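Local coordinates for protein putative sarcosine dimethylglycine methyltransferase (Galdieria sulphuraria, PDB 2O57) that probably transfers methyl groups from S-adenosylmethionine to sarcosine or dimethylglycine, at residues Leu87-Gly92 with Leu142-Glu147; Lys168-Cys173 with Met183-Pro188. All coordinates share one frame; numbering follows the deposited sequence.

Interaction 1: Leu87-Gly92 with Leu142-Glu147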
# COMPACT_ATOMS: atom_id res chain seq x y z
N LEU A 87 -11.58 2.65 18.12
CA LEU A 87 -12.94 2.60 17.67
C LEU A 87 -13.00 1.81 16.37
O LEU A 87 -12.27 2.13 15.39
CB LEU A 87 -13.46 4.03 17.47
CG LEU A 87 -14.83 4.16 16.83
CD1 LEU A 87 -15.94 3.48 17.71
CD2 LEU A 87 -15.15 5.61 16.45
N ASP A 88 -13.82 0.75 16.34
CA ASP A 88 -13.95 -0.03 15.11
C ASP A 88 -15.26 0.35 14.44
O ASP A 88 -16.34 0.01 14.95
CB ASP A 88 -13.87 -1.55 15.35
CG ASP A 88 -13.93 -2.37 14.04
OD1 ASP A 88 -14.32 -1.86 12.96
OD2 ASP A 88 -13.58 -3.56 14.12
N LEU A 89 -15.16 1.06 13.31
CA LEU A 89 -16.32 1.53 12.57
C LEU A 89 -16.74 0.46 11.56
O LEU A 89 -16.03 0.17 10.59
CB LEU A 89 -16.01 2.87 11.89
CG LEU A 89 -15.87 4.12 12.77
CD1 LEU A 89 -15.52 5.32 11.92
CD2 LEU A 89 -17.20 4.43 13.51
N GLY A 90 -17.88 -0.17 11.81
CA GLY A 90 -18.39 -1.22 10.93
C GLY A 90 -17.83 -2.55 11.39
O GLY A 90 -17.38 -3.36 10.59
N ALA A 91 -17.87 -2.79 12.70
CA ALA A 91 -17.15 -3.90 13.30
C ALA A 91 -17.64 -5.34 12.96
O ALA A 91 -16.96 -6.31 13.26
CB ALA A 91 -17.10 -3.68 14.81
N GLY A 92 -18.85 -5.48 12.41
CA GLY A 92 -19.43 -6.78 12.05
C GLY A 92 -19.57 -7.62 13.29
O GLY A 92 -20.12 -7.17 14.29
N LEU A 142 -22.48 8.60 11.02
CA LEU A 142 -22.88 10.01 10.89
C LEU A 142 -23.13 10.63 12.26
O LEU A 142 -23.15 11.85 12.40
CB LEU A 142 -24.12 10.12 9.99
CG LEU A 142 -23.98 9.49 8.61
CD1 LEU A 142 -25.26 9.65 7.74
CD2 LEU A 142 -22.78 10.06 7.88
N GLU A 143 -23.27 9.79 13.29
CA GLU A 143 -23.50 10.26 14.64
C GLU A 143 -22.85 9.30 15.65
O GLU A 143 -23.53 8.55 16.37
CB GLU A 143 -25.01 10.38 14.88
CG GLU A 143 -25.38 11.47 15.88
CD GLU A 143 -26.89 11.60 16.06
OE1 GLU A 143 -27.38 11.33 17.19
OE2 GLU A 143 -27.60 11.93 15.06
N ILE A 144 -21.53 9.33 15.69
CA ILE A 144 -20.80 8.41 16.55
C ILE A 144 -21.19 8.76 17.99
O ILE A 144 -21.02 9.91 18.41
CB ILE A 144 -19.28 8.47 16.30
CG1 ILE A 144 -18.96 8.16 14.81
CG2 ILE A 144 -18.57 7.53 17.26
CD1 ILE A 144 -17.42 8.27 14.43
N PRO A 145 -21.77 7.78 18.72
CA PRO A 145 -22.35 8.07 20.04
C PRO A 145 -21.25 8.11 21.09
O PRO A 145 -21.23 7.27 21.98
CB PRO A 145 -23.30 6.88 20.27
CG PRO A 145 -22.60 5.71 19.58
CD PRO A 145 -21.92 6.35 18.35
N CYS A 146 -20.31 9.05 20.93
CA CYS A 146 -19.12 9.15 21.78
C CYS A 146 -18.72 10.64 21.90
O CYS A 146 -19.03 11.42 20.99
CB CYS A 146 -17.96 8.31 21.16
SG CYS A 146 -18.32 6.52 20.60
N GLU A 147 -18.00 11.01 22.97
CA GLU A 147 -17.48 12.38 23.16
C GLU A 147 -16.33 12.74 22.17
O GLU A 147 -15.70 11.86 21.61
CB GLU A 147 -16.90 12.55 24.57
CG GLU A 147 -17.80 12.19 25.73
CD GLU A 147 -17.32 12.85 27.02
OE1 GLU A 147 -17.25 12.14 28.07
OE2 GLU A 147 -17.01 14.07 26.99
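Ile144 meets Leu87 and Leu89 in a small patch made wholly of methyl groups, an example of how one branched side chain can make the apolar contact between an irregular loop and a strand. Ile144, which gives up more surface than either leucine, uses both of its terminal methyls. Its CG2 lies 4.0 Å from Leu87 CD2, and the two side chains reach toward each other tip to tip. Its CD1 lies 4.0 Å from Leu89 CD2, where the side chains cross at about a right angle, and CD1 also approaches Leu87 CD2 at the same distance. In Ile144 the CG1 branch stands anti to the carbonyl carbon (chi1 -57°) and continues extended to CD1, which carries that methyl into the neighbourhood of both leucines.

No hydrogen bond joins the two segments; polar fixation comes from other partners. On the loop side, Arg175 NH1 is hydrogen-bonded to the carbonyl oxygen of Cys146. Just beyond Ile144 the chain bends in an inverse gamma turn centred on Pro145. On the strand side, Leu87 and Leu89 are held by backbone bonds to strand 151-157, with Trp155 serving both.

Past Leu89 the strand ends in Gly90-Ala91-Gly92. A side chain at Gly90 would run into the carbonyl oxygen of Leu89, and the positive phi of Gly92 likewise favours glycine. A central parallel strand running into a glycine-rich turn and then helix 95-104 is consistent with the glycine-rich nucleotide-binding motif of Rossmann-like class I methyltransferases, where the turn would be expected to approach S-adenosylmethionine.

Interaction 2: Lys168-Cys173 with Met183-Pro188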
# COMPACT_ATOMS: atom_id res chain seq x y z
N LYS A 168 -19.66 13.93 6.24
CA LYS A 168 -20.06 13.76 7.64
C LYS A 168 -19.31 12.62 8.37
O LYS A 168 -18.91 12.79 9.53
CB LYS A 168 -21.58 13.61 7.75
CG LYS A 168 -22.13 13.59 9.17
CD LYS A 168 -21.72 14.82 9.98
CE LYS A 168 -22.44 14.78 11.34
NZ LYS A 168 -21.98 15.89 12.20
N VAL A 169 -19.09 11.49 7.68
CA VAL A 169 -18.25 10.37 8.18
C VAL A 169 -16.88 10.88 8.60
O VAL A 169 -16.45 10.69 9.73
CB VAL A 169 -18.08 9.25 7.11
CG1 VAL A 169 -17.17 8.11 7.63
CG2 VAL A 169 -19.46 8.70 6.70
N PHE A 170 -16.20 11.56 7.70
CA PHE A 170 -14.87 12.08 8.02
C PHE A 170 -14.91 13.16 9.11
O PHE A 170 -14.01 13.23 9.92
CB PHE A 170 -14.14 12.55 6.74
CG PHE A 170 -13.50 11.42 5.98
CD1 PHE A 170 -12.24 10.90 6.37
CD2 PHE A 170 -14.13 10.89 4.86
CE1 PHE A 170 -11.66 9.83 5.67
CE2 PHE A 170 -13.55 9.85 4.13
CZ PHE A 170 -12.31 9.30 4.54
N GLN A 171 -15.98 13.97 9.17
CA GLN A 171 -16.09 14.98 10.24
C GLN A 171 -16.19 14.28 11.62
O GLN A 171 -15.61 14.75 12.61
CB GLN A 171 -17.31 15.90 10.01
CG GLN A 171 -17.08 16.94 8.90
CD GLN A 171 -18.32 17.72 8.56
OE1 GLN A 171 -19.44 17.22 8.71
NE2 GLN A 171 -18.15 18.94 8.08
N GLU A 172 -17.01 13.24 11.69
CA GLU A 172 -17.18 12.46 12.92
C GLU A 172 -15.89 11.75 13.30
O GLU A 172 -15.54 11.71 14.46
CB GLU A 172 -18.32 11.44 12.80
CG GLU A 172 -19.72 12.08 12.88
CD GLU A 172 -19.94 12.66 14.26
OE1 GLU A 172 -20.28 11.90 15.18
OE2 GLU A 172 -19.74 13.87 14.43
N CYS A 173 -15.20 11.16 12.31
CA CYS A 173 -13.90 10.51 12.58
C CYS A 173 -12.92 11.50 13.22
O CYS A 173 -12.29 11.18 14.25
CB CYS A 173 -13.30 9.86 11.33
SG CYS A 173 -14.21 8.37 10.75
N MSE A 183 -6.07 7.07 12.02
CA MSE A 183 -7.14 6.23 11.49
C MSE A 183 -6.63 5.36 10.36
O MSE A 183 -6.03 5.88 9.40
CB MSE A 183 -8.29 7.08 10.97
CG MSE A 183 -9.35 6.24 10.24
SE MSE A 183 -11.12 7.04 10.10
CE MSE A 183 -10.77 8.35 8.81
N ALA A 184 -6.93 4.07 10.42
CA ALA A 184 -6.60 3.15 9.33
C ALA A 184 -7.90 2.63 8.71
O ALA A 184 -8.75 2.06 9.41
CB ALA A 184 -5.71 1.98 9.83
N ILE A 185 -8.06 2.82 7.40
CA ILE A 185 -9.27 2.35 6.69
C ILE A 185 -8.92 1.55 5.47
O ILE A 185 -7.81 1.70 4.89
CB ILE A 185 -10.24 3.50 6.27
CG1 ILE A 185 -9.63 4.40 5.16
CG2 ILE A 185 -10.64 4.31 7.49
CD1 ILE A 185 -10.67 5.35 4.53
N THR A 186 -9.85 0.68 5.09
CA THR A 186 -9.81 0.00 3.79
C THR A 186 -11.22 0.14 3.19
O THR A 186 -12.20 0.26 3.93
CB THR A 186 -9.38 -1.53 3.85
OG1 THR A 186 -10.40 -2.37 4.47
CG2 THR A 186 -8.00 -1.75 4.44
N ASP A 187 -11.34 0.15 1.86
CA ASP A 187 -12.65 0.26 1.23
C ASP A 187 -12.55 -0.16 -0.22
O ASP A 187 -11.66 0.30 -0.95
CB ASP A 187 -13.11 1.73 1.31
CG ASP A 187 -14.64 1.88 1.51
OD1 ASP A 187 -15.28 0.99 2.10
OD2 ASP A 187 -15.17 2.94 1.10
N PRO A 188 -13.50 -0.99 -0.67
CA PRO A 188 -13.62 -1.11 -2.12
C PRO A 188 -13.97 0.28 -2.65
O PRO A 188 -14.70 1.05 -1.97
CB PRO A 188 -14.82 -2.04 -2.30
CG PRO A 188 -14.92 -2.83 -0.98
CD PRO A 188 -14.51 -1.79 0.06
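Met183 leaves the strand with CG opposite its own amide nitrogen (chi1 172°), heading for helix 168-173, and a bend at chi3 of 73° then turns the terminal methyl CE beside the Phe170 ring. Met183 is present as selenomethionine. The adjacent SE and CE atoms touch two partners: SE comes within 3.4 Å of Cys173 SG, with Cys173 CB next at 3.8 Å, while CE meets chiefly the ring, 3.6 Å from Phe170 CE1. The methyl approaches the ring obliquely, and the Phe170 and Met183 side chains cross at about a right angle. Farther along the strand Ile185 adds CD1, 4.3 Å from Phe170 CZ.

The helix and strand run nearly antiparallel, at 151° with their axes 11.9 Å apart, as expected for the helix of a beta-alpha-beta crossover, here joining the parallel neighbours 151-157 and 181-190. Cys173 and Met183 also touch Ile154 of strand 151-157. Beyond the contact, the Phe170 ring makes edge-to-face stacks with Tyr217 and Phe160, which place it in an aromatic cluster between this layer and helix 214-223.

The selenium probably stands where a methionine sulfur would be, so the contact in essence sets a thiol and a thioether among aromatic and aliphatic carbon. No hydrogen bond crosses it, and cohesion probably comes mainly from dispersion and the burial of apolar surface.

Interactions 1 and 2 illustrate how a loop and a helix are joined to neighbouring parts of one Rossmann-like sheet; their centres lie 10 Å apart. The helix of interaction 2 also touches both segments of interaction 1, through Glu172 and Cys173. Glu172 OE1 reaches across to Ile144 N at 2.9 Å, a probable hydrogen bond, and Arg175 pairs with the same carboxylate oxygen. A second link is apolar, Leu89 CD1 lying 3.5 Å from Cys173 SG, so the core continues from the first contact into the second. Both reach the same sheet, through strands 85-89 and 181-190, on either side of strand 151-157. The glycine-rich turn following strand 85-89, the probable cofactor site, leads off from interaction 1.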